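Local structure of DNA repair and recombination protein RadB (Thermococcus kodakarensis, 2CVH) at residues A[172-177]-A[195-200]; A[61-66]-A[75-80]; A[189-194]-A[207-212]. The protein probably takes part in DNA repair and homologous recombination, binding DNA and ATP, with very weak ATPase activity and no promotion of strand exchange. One frame throughout, in Å; residues are numbered along the deposited sequence.

Contact 1: A[172-177]-A[195-200]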
loop_
_atom_site.group_PDB
_atom_site.type_symbol
_atom_site.label_atom_id
_atom_site.label_comp_id
_atom_site.label_asym_id
_atom_site.label_seq_id
_atom_site.Cartn_x
_atom_site.Cartn_y
_atom_site.Cartn_z
ATOM N N LEU A 172 12.141 -6.252 9.368
ATOM C CA LEU A 172 11.043 -6.313 8.412
ATOM C C LEU A 172 10.362 -4.948 8.471
ATOM O O LEU A 172 9.942 -4.393 7.451
ATOM C CB LEU A 172 10.050 -7.424 8.785
ATOM C CG LEU A 172 10.451 -8.897 8.638
ATOM C CD1 LEU A 172 10.833 -9.183 7.203
ATOM C CD2 LEU A 172 11.590 -9.242 9.571
ATOM N N GLY A 173 10.292 -4.396 9.677
ATOM C CA GLY A 173 9.699 -3.089 9.849
ATOM C C GLY A 173 10.570 -2.097 9.107
ATOM O O GLY A 173 10.090 -1.407 8.208
ATOM N N TYR A 174 11.858 -2.044 9.454
ATOM C CA TYR A 174 12.787 -1.114 8.811
ATOM C C TYR A 174 12.992 -1.417 7.329
ATOM O O TYR A 174 13.707 -0.691 6.628
ATOM C CB TYR A 174 14.119 -1.032 9.573
ATOM C CG TYR A 174 14.008 -0.299 10.900
ATOM C CD1 TYR A 174 13.908 -1.004 12.102
ATOM C CD2 TYR A 174 13.958 1.097 10.951
ATOM C CE1 TYR A 174 13.754 -0.334 13.324
ATOM C CE2 TYR A 174 13.803 1.773 12.155
ATOM C CZ TYR A 174 13.702 1.049 13.337
ATOM O OH TYR A 174 13.553 1.697 14.534
ATOM N N ARG A 175 12.364 -2.497 6.860
ATOM C CA ARG A 175 12.409 -2.874 5.451
ATOM C C ARG A 175 11.631 -1.773 4.724
ATOM O O ARG A 175 11.901 -1.459 3.558
ATOM C CB ARG A 175 11.709 -4.215 5.229
ATOM C CG ARG A 175 12.568 -5.269 4.563
ATOM C CD ARG A 175 13.603 -5.830 5.519
ATOM N NE ARG A 175 14.459 -6.843 4.899
ATOM C CZ ARG A 175 14.813 -7.983 5.489
ATOM N NH1 ARG A 175 14.377 -8.261 6.716
ATOM N NH2 ARG A 175 15.619 -8.835 4.865
ATOM N N CYS A 176 10.657 -1.207 5.434
ATOM C CA CYS A 176 9.822 -0.139 4.918
ATOM C C CYS A 176 10.302 1.152 5.540
ATOM O O CYS A 176 10.224 1.338 6.748
ATOM C CB CYS A 176 8.353 -0.401 5.251
ATOM S SG CYS A 176 7.680 -1.918 4.478
ATOM N N LYS A 177 10.887 2.005 4.712
ATOM C CA LYS A 177 11.414 3.281 5.162
ATOM C C LYS A 177 10.324 4.243 5.596
ATOM O O LYS A 177 10.527 5.059 6.494
ATOM C CB LYS A 177 12.263 3.912 4.057
ATOM C CG LYS A 177 13.780 3.821 4.293
ATOM C CD LYS A 177 14.204 2.423 4.693
ATOM C CE LYS A 177 15.681 2.326 4.938
ATOM N NZ LYS A 177 15.952 0.956 5.459
ATOM N N LEU A 195 1.844 9.494 10.018
ATOM C CA LEU A 195 3.167 9.197 9.459
ATOM C C LEU A 195 4.049 8.736 10.618
ATOM O O LEU A 195 4.670 9.549 11.301
ATOM C CB LEU A 195 3.773 10.452 8.841
ATOM C CG LEU A 195 5.020 10.232 7.998
ATOM C CD1 LEU A 195 4.759 9.192 6.903
ATOM C CD2 LEU A 195 5.437 11.529 7.404
ATOM N N GLU A 196 4.071 7.435 10.846
ATOM C CA GLU A 196 4.840 6.861 11.935
ATOM C C GLU A 196 6.315 6.758 11.649
ATOM O O GLU A 196 7.141 6.707 12.564
ATOM C CB GLU A 196 4.312 5.480 12.251
ATOM C CG GLU A 196 2.862 5.507 12.501
ATOM C CD GLU A 196 2.426 4.288 13.199
ATOM O OE1 GLU A 196 2.793 3.189 12.731
ATOM O OE2 GLU A 196 1.755 4.436 14.239
ATOM N N ARG A 197 6.656 6.711 10.374
ATOM C CA ARG A 197 8.034 6.585 10.023
ATOM C C ARG A 197 8.233 7.138 8.646
ATOM O O ARG A 197 7.434 6.898 7.728
ATOM C CB ARG A 197 8.442 5.115 10.088
ATOM C CG ARG A 197 9.908 4.886 9.790
ATOM C CD ARG A 197 10.468 3.821 10.697
ATOM N NE ARG A 197 10.309 2.477 10.172
ATOM C CZ ARG A 197 10.210 1.387 10.927
ATOM N NH1 ARG A 197 10.237 1.462 12.252
ATOM N NH2 ARG A 197 10.137 0.207 10.352
ATOM N N HIS A 198 9.259 7.957 8.518
ATOM C CA HIS A 198 9.567 8.520 7.235
ATOM C C HIS A 198 11.008 8.906 7.260
ATOM O O HIS A 198 11.595 9.126 8.321
ATOM C CB HIS A 198 8.712 9.730 6.929
ATOM C CG HIS A 198 8.635 10.050 5.469
ATOM N ND1 HIS A 198 9.486 10.942 4.849
ATOM C CD2 HIS A 198 7.795 9.596 4.508
ATOM C CE1 HIS A 198 9.173 11.030 3.571
ATOM N NE2 HIS A 198 8.153 10.223 3.338
ATOM N N ARG A 199 11.558 9.047 6.073
ATOM C CA ARG A 199 12.954 9.365 5.925
ATOM C C ARG A 199 13.338 10.808 6.168
ATOM O O ARG A 199 14.444 11.077 6.629
ATOM C CB ARG A 199 13.423 8.893 4.551
ATOM C CG ARG A 199 13.339 7.374 4.397
ATOM C CD ARG A 199 12.448 6.972 3.241
ATOM N NE ARG A 199 12.822 7.657 2.011
ATOM C CZ ARG A 199 12.058 8.546 1.391
ATOM N NH1 ARG A 199 10.866 8.857 1.889
ATOM N NH2 ARG A 199 12.499 9.129 0.282
ATOM N N PHE A 200 12.453 11.740 5.838
ATOM C CA PHE A 200 12.791 13.140 6.030
ATOM C C PHE A 200 11.647 13.990 6.571
ATOM O O PHE A 200 11.886 15.035 7.161
ATOM C CB PHE A 200 13.356 13.740 4.731
ATOM C CG PHE A 200 12.337 13.891 3.624
ATOM C CD1 PHE A 200 11.622 15.082 3.474
ATOM C CD2 PHE A 200 12.060 12.834 2.756
ATOM C CE1 PHE A 200 10.642 15.217 2.482
ATOM C CE2 PHE A 200 11.078 12.966 1.759
ATOM C CZ PHE A 200 10.368 14.158 1.628
#
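R197 lays its guanidinium flat on the ring of Y174, the two planes only 9° apart and R197 CZ 4.0 Å from the centroid of the Y174 ring. The overlap is offset: R197 NH1 stands over the ring face but toward its rim, with Y174 CE2 3.6 Å away, while Y174 CD2 lies over the centre of the guanidinium. The two side chains cross at about a right angle, giving a stacked cation-pi pair. R197 starts with CG anti to the backbone N (chi1 -177°), then bends at chi2 and chi3 on its way to the ring. Arginine and tyrosine suit this place because a flat, delocalised cation can spread over a pi face.

Backbone carbonyls border the arginine. C176 O lies in the guanidinium plane, 3.6 Å from R197 NE, a buried atom that has no bonding partner in the model. K177 O meets the aliphatic part at R197 CG, 3.4 Å away. G173 lies by the guanidinium edge, but it is poorly ordered and its spacing from the arginine is doubtful.

K177 crosses R199 at about a right angle through their methylenes, CG of K177 lying 3.6 Å from CG of R199; closer spacings in this pair are doubtful. K177 then sends NZ back to Y174 O, a 3.0 Å hydrogen bond with a C=O...N angle of 166°. R199 directs NH1 to a salt bridge with D178, so both long cations combine apolar packing with a polar end.

On the strand side, E196 and R197 both face I179 of the adjoining strand 178-184, a classic beta bulge near the end of strand 190-197 in the RecA-like sheet.

Contact 2: A[61-66]-A[75-80]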
loop_
_atom_site.group_PDB
_atom_site.type_symbol
_atom_site.label_atom_id
_atom_site.label_comp_id
_atom_site.label_asym_id
_atom_site.label_seq_id
_atom_site.Cartn_x
_atom_site.Cartn_y
_atom_site.Cartn_z
ATOM N N ARG A 61 -15.002 -0.245 -8.183
ATOM C CA ARG A 61 -14.586 0.864 -7.325
ATOM C C ARG A 61 -13.595 1.762 -8.081
ATOM O O ARG A 61 -13.715 2.999 -8.051
ATOM C CB ARG A 61 -13.995 0.320 -6.017
ATOM C CG ARG A 61 -13.663 1.364 -4.965
ATOM C CD ARG A 61 -14.893 2.166 -4.536
ATOM N NE ARG A 61 -14.584 3.013 -3.387
ATOM C CZ ARG A 61 -14.665 4.339 -3.377
ATOM N NH1 ARG A 61 -15.058 5.007 -4.456
ATOM N NH2 ARG A 61 -14.298 5.004 -2.293
ATOM N N LEU A 62 -12.652 1.146 -8.802
ATOM C CA LEU A 62 -11.690 1.915 -9.592
ATOM C C LEU A 62 -12.409 2.638 -10.742
ATOM O O LEU A 62 -12.083 3.776 -11.075
ATOM C CB LEU A 62 -10.595 1.011 -10.142
ATOM C CG LEU A 62 -9.584 1.823 -10.955
ATOM C CD1 LEU A 62 -8.646 2.581 -10.011
ATOM C CD2 LEU A 62 -8.808 0.914 -11.876
ATOM N N VAL A 63 -13.360 1.948 -11.373
ATOM C CA VAL A 63 -14.176 2.523 -12.458
ATOM C C VAL A 63 -14.926 3.741 -11.897
ATOM O O VAL A 63 -14.929 4.816 -12.496
ATOM C CB VAL A 63 -15.226 1.488 -12.981
ATOM C CG1 VAL A 63 -16.194 2.142 -13.948
ATOM C CG2 VAL A 63 -14.523 0.325 -13.643
ATOM N N GLN A 64 -15.554 3.564 -10.734
ATOM C CA GLN A 64 -16.282 4.649 -10.083
ATOM C C GLN A 64 -15.329 5.794 -9.864
ATOM O O GLN A 64 -15.563 6.916 -10.321
ATOM C CB GLN A 64 -16.841 4.188 -8.742
ATOM C CG GLN A 64 -17.646 5.264 -8.020
ATOM C CD GLN A 64 -18.317 4.752 -6.752
ATOM O OE1 GLN A 64 -19.495 5.035 -6.502
ATOM N NE2 GLN A 64 -17.575 3.998 -5.947
ATOM N N MET A 65 -14.202 5.492 -9.225
ATOM C CA MET A 65 -13.194 6.509 -8.953
ATOM C C MET A 65 -12.720 7.191 -10.238
ATOM O O MET A 65 -12.653 8.416 -10.301
ATOM C CB MET A 65 -12.022 5.889 -8.197
ATOM C CG MET A 65 -12.418 5.351 -6.824
ATOM S SD MET A 65 -11.129 4.422 -5.976
ATOM C CE MET A 65 -9.746 5.576 -6.300
ATOM N N ALA A 66 -12.459 6.407 -11.284
ATOM C CA ALA A 66 -11.993 6.964 -12.571
ATOM C C ALA A 66 -13.038 7.917 -13.177
ATOM O O ALA A 66 -12.738 9.061 -13.491
ATOM C CB ALA A 66 -11.671 5.832 -13.556
ATOM N N GLU A 75 -9.462 2.663 -19.800
ATOM C CA GLU A 75 -8.012 2.790 -19.839
ATOM C C GLU A 75 -7.445 2.667 -18.416
ATOM O O GLU A 75 -6.506 1.910 -18.174
ATOM C CB GLU A 75 -7.631 4.124 -20.468
ATOM C CG GLU A 75 -8.266 4.288 -21.831
ATOM C CD GLU A 75 -7.881 5.573 -22.510
ATOM O OE1 GLU A 75 -7.863 6.624 -21.824
ATOM O OE2 GLU A 75 -7.613 5.528 -23.736
ATOM N N ALA A 76 -8.105 3.330 -17.469
ATOM C CA ALA A 76 -7.698 3.316 -16.071
ATOM C C ALA A 76 -7.641 1.886 -15.593
ATOM O O ALA A 76 -6.590 1.410 -15.145
ATOM C CB ALA A 76 -8.692 4.108 -15.241
ATOM N N LEU A 77 -8.748 1.169 -15.760
ATOM C CA LEU A 77 -8.820 -0.216 -15.335
ATOM C C LEU A 77 -7.785 -1.061 -16.050
ATOM O O LEU A 77 -7.240 -2.005 -15.471
ATOM C CB LEU A 77 -10.232 -0.779 -15.548
ATOM C CG LEU A 77 -10.505 -2.201 -15.035
ATOM C CD1 LEU A 77 -9.965 -2.399 -13.617
ATOM C CD2 LEU A 77 -12.022 -2.481 -15.065
ATOM N N SER A 78 -7.510 -0.734 -17.311
ATOM C CA SER A 78 -6.528 -1.500 -18.078
ATOM C C SER A 78 -5.109 -1.326 -17.545
ATOM O O SER A 78 -4.273 -2.212 -17.725
ATOM C CB SER A 78 -6.551 -1.103 -19.549
ATOM O OG SER A 78 -7.794 -1.437 -20.122
ATOM N N ARG A 79 -4.824 -0.191 -16.901
ATOM C CA ARG A 79 -3.483 0.031 -16.389
ATOM C C ARG A 79 -3.150 -0.819 -15.179
ATOM O O ARG A 79 -1.991 -0.965 -14.831
ATOM C CB ARG A 79 -3.239 1.506 -16.119
ATOM C CG ARG A 79 -2.903 2.272 -17.382
ATOM C CD ARG A 79 -2.616 3.733 -17.131
ATOM N NE ARG A 79 -3.790 4.511 -16.733
ATOM C CZ ARG A 79 -4.098 4.852 -15.477
ATOM N NH1 ARG A 79 -3.327 4.481 -14.441
ATOM N NH2 ARG A 79 -5.164 5.619 -15.254
ATOM N N PHE A 80 -4.156 -1.458 -14.600
ATOM C CA PHE A 80 -3.945 -2.270 -13.422
ATOM C C PHE A 80 -3.640 -3.693 -13.787
ATOM O O PHE A 80 -4.529 -4.456 -14.170
ATOM C CB PHE A 80 -5.155 -2.191 -12.469
ATOM C CG PHE A 80 -5.140 -0.965 -11.559
ATOM C CD1 PHE A 80 -5.458 0.301 -12.048
ATOM C CD2 PHE A 80 -4.775 -1.077 -10.227
ATOM C CE1 PHE A 80 -5.402 1.430 -11.221
ATOM C CE2 PHE A 80 -4.724 0.044 -9.402
ATOM C CZ PHE A 80 -5.035 1.293 -9.902
#
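L62 presses its two methyls against the ring of F80, the side chains reaching toward each other tip to tip. L62 CD2 comes within 3.4 Å of F80 CD1, and L62 CD1 lies 3.6 Å from F80 CE1, so both methyls meet the CD1-CE1-CZ side of the ring, CD2 approaching it obliquely. CG of L62 is anti to the backbone N (chi1 -179°), which carries the branch out from its helix. The same CD2 also packs on L77, 3.9 Å from L77 CD1. Leucine suits the place because one branched end can serve a ring and a second leucine together.

Beside this pair, V63 and L77 cross obliquely, V63 CG2 meeting L77 CD2 at 4.0 Å. A66 and A76 touch CB to CB at 3.8 Å; their short side chains let the two backbones draw together. The short helical segments pass 9.4 Å apart at 135°, between perpendicular and antiparallel, and the contact is wholly apolar.

Helix 33-44 lies against the same cluster, with L38 on L62 and L42 on A76. F57 meets the F80 ring and also touches L77. F80 opens strand 80-83, an outermost strand of the sheet within this chain, and packs on V48 and Y50 of the neighbouring strand 47-52, so the helix pair meets the edge of the sheet through F80, where helix 73-79 runs into strand 80-83.

Contact 3: A[189-194]-A[207-212]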
loop_
_atom_site.group_PDB
_atom_site.type_symbol
_atom_site.label_atom_id
_atom_site.label_comp_id
_atom_site.label_asym_id
_atom_site.label_seq_id
_atom_site.Cartn_x
_atom_site.Cartn_y
_atom_site.Cartn_z
ATOM N N GLY A 189 -17.034 7.464 6.830
ATOM C CA GLY A 189 -15.994 7.836 5.871
ATOM C C GLY A 189 -14.811 8.672 6.367
ATOM O O GLY A 189 -13.844 8.883 5.619
ATOM N N LEU A 190 -14.874 9.131 7.620
ATOM C CA LEU A 190 -13.832 9.975 8.225
ATOM C C LEU A 190 -12.611 9.152 8.656
ATOM O O LEU A 190 -12.735 8.140 9.359
ATOM C CB LEU A 190 -14.379 10.732 9.438
ATOM C CG LEU A 190 -14.280 12.258 9.496
ATOM C CD1 LEU A 190 -14.263 12.656 10.937
ATOM C CD2 LEU A 190 -13.041 12.817 8.825
ATOM N N ARG A 191 -11.435 9.632 8.276
ATOM C CA ARG A 191 -10.199 8.920 8.570
ATOM C C ARG A 191 -9.040 9.872 8.853
ATOM O O ARG A 191 -9.094 11.065 8.537
ATOM C CB ARG A 191 -9.810 8.078 7.346
ATOM C CG ARG A 191 -10.851 7.089 6.844
ATOM C CD ARG A 191 -11.006 5.928 7.786
ATOM N NE ARG A 191 -11.983 4.971 7.271
ATOM C CZ ARG A 191 -13.277 4.937 7.605
ATOM N NH1 ARG A 191 -13.787 5.813 8.484
ATOM N NH2 ARG A 191 -14.070 4.032 7.034
ATOM N N VAL A 192 -7.970 9.321 9.405
ATOM C CA VAL A 192 -6.769 10.110 9.651
ATOM C C VAL A 192 -5.571 9.193 9.403
ATOM O O VAL A 192 -5.613 8.003 9.722
ATOM C CB VAL A 192 -6.730 10.691 11.108
ATOM C CG1 VAL A 192 -6.684 9.547 12.134
ATOM C CG2 VAL A 192 -5.533 11.703 11.287
ATOM N N ALA A 193 -4.551 9.715 8.740
ATOM C CA ALA A 193 -3.346 8.929 8.513
ATOM C C ALA A 193 -2.241 9.493 9.445
ATOM O O ALA A 193 -2.145 10.699 9.650
ATOM C CB ALA A 193 -2.905 9.034 7.039
ATOM N N VAL A 194 -1.449 8.619 10.042
ATOM C CA VAL A 194 -0.367 9.072 10.883
ATOM C C VAL A 194 0.928 8.561 10.269
ATOM O O VAL A 194 1.051 7.370 9.955
ATOM C CB VAL A 194 -0.506 8.543 12.324
ATOM C CG1 VAL A 194 0.652 9.054 13.190
ATOM C CG2 VAL A 194 -1.836 8.984 12.924
ATOM N N ALA A 207 -2.845 13.585 8.776
ATOM C CA ALA A 207 -3.583 14.153 7.650
ATOM C C ALA A 207 -4.970 13.539 7.727
ATOM O O ALA A 207 -5.122 12.317 7.837
ATOM C CB ALA A 207 -2.925 13.778 6.323
ATOM N N TYR A 208 -5.979 14.396 7.749
ATOM C CA TYR A 208 -7.368 13.945 7.794
ATOM C C TYR A 208 -7.877 13.785 6.347
ATOM O O TYR A 208 -7.494 14.552 5.442
ATOM C CB TYR A 208 -8.230 14.981 8.538
ATOM C CG TYR A 208 -7.923 15.045 10.016
ATOM C CD1 TYR A 208 -8.386 14.052 10.883
ATOM C CD2 TYR A 208 -7.100 16.056 10.536
ATOM C CE1 TYR A 208 -8.023 14.056 12.238
ATOM C CE2 TYR A 208 -6.734 16.070 11.894
ATOM C CZ TYR A 208 -7.198 15.067 12.731
ATOM O OH TYR A 208 -6.834 15.053 14.059
ATOM N N PHE A 209 -8.709 12.783 6.111
ATOM C CA PHE A 209 -9.259 12.606 4.780
ATOM C C PHE A 209 -10.594 11.887 4.921
ATOM O O PHE A 209 -10.951 11.464 6.023
ATOM C CB PHE A 209 -8.256 11.832 3.879
ATOM C CG PHE A 209 -8.006 10.388 4.305
ATOM C CD1 PHE A 209 -7.036 10.078 5.269
ATOM C CD2 PHE A 209 -8.699 9.338 3.699
ATOM C CE1 PHE A 209 -6.767 8.754 5.610
ATOM C CE2 PHE A 209 -8.430 8.006 4.042
ATOM C CZ PHE A 209 -7.459 7.719 5.000
ATOM N N ARG A 210 -11.345 11.778 3.828
ATOM C CA ARG A 210 -12.621 11.054 3.858
ATOM C C ARG A 210 -12.758 10.136 2.648
ATOM O O ARG A 210 -12.241 10.416 1.581
ATOM C CB ARG A 210 -13.831 12.014 3.955
ATOM C CG ARG A 210 -13.852 13.060 2.901
ATOM C CD ARG A 210 -14.956 14.072 3.091
ATOM N NE ARG A 210 -14.711 15.245 2.248
ATOM C CZ ARG A 210 -15.357 15.519 1.115
ATOM N NH1 ARG A 210 -16.306 14.707 0.664
ATOM N NH2 ARG A 210 -15.075 16.628 0.449
ATOM N N ILE A 211 -13.356 8.981 2.870
ATOM C CA ILE A 211 -13.596 8.021 1.817
ATOM C C ILE A 211 -14.937 8.400 1.222
ATOM O O ILE A 211 -15.945 8.412 1.936
ATOM C CB ILE A 211 -13.672 6.583 2.363
ATOM C CG1 ILE A 211 -12.293 6.205 2.979
ATOM C CG2 ILE A 211 -14.136 5.617 1.229
ATOM C CD1 ILE A 211 -12.217 4.824 3.625
ATOM N N THR A 212 -14.927 8.766 -0.055
ATOM C CA THR A 212 -16.130 9.158 -0.773
ATOM C C THR A 212 -16.281 8.319 -2.044
ATOM O O THR A 212 -15.524 7.380 -2.274
ATOM C CB THR A 212 -16.077 10.616 -1.205
ATOM O OG1 THR A 212 -15.101 10.768 -2.250
ATOM C CG2 THR A 212 -15.733 11.508 -0.030
#
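R191 turns CG anti to its carbonyl carbon (chi1 -56°), while F209 has CG between the backbone N and the carbonyl carbon (chi1 66°); the F209 ring lies against the start of the R191 side chain. R191 CB sits over one ring face, 3.5 Å from the F209 centroid, in a CH-pi contact. A193, on the same face of the sheet, has its N at the ring edge and its CB 4.1 Å from F209 CE1; a small residue fits beside the ring.

On the other face of the sheet V192 and Y208 lie side by side, pointing the same way. V192 CG2 stands over the tyrosine ring, 3.9 Å from the Y208 centroid, a second CH-pi contact in which the beta-branched valine offers a methyl to the aromatic face.

Between them runs an antiparallel ladder. R191-F209 and A193-A207 are hydrogen-bonded pairs; L190-R210 and V192-Y208 are non-hydrogen-bonded. I211 N adds a 2.8 Å bond to G189 O. G189 adopts a positive phi of 77°, and its lack of a side chain suits the spot, since a CB would collide with I211 O.

The chain of R191 bends at chi2; at its end NH1 donates to L190 O (2.7 Å) from above the carbonyl plane, while NH2 bonds A30 O in the predicted ATP-binding loop. I211 CD1 packs 3.7 Å from R191 NE.

The two strands form a beta hairpin. Helix 7-12 packs on A193 and A207 through L9, while L185 and V219 both touch L190 and Y208. Strand 178-184 pairs with the first strand, and strand 215-218 continues the sheet beyond the second.

Contact 2 is buried and purely apolar; contacts 1 and 3 are partly buried and mix polar with apolar groups. Contacts 1 and 3 share strand 190-197, using its end and its beginning respectively: the first sets its end against the 172-177 segment by cation-pi stacking of R197 on Y174, the second joins it to strand 206-212 by a backbone ladder with aromatic rings on both faces. Contact 2 lies on the opposite side of the chain's centre from contact 1, their centres about 29 Å apart. It does meet contact 3, where R61 NH2 lies 2.7 Å from T212 O in a probable hydrogen bond. Contacts 2 and 3 also lie nearer the predicted ATP-binding loop, while contact 1 stands away from it.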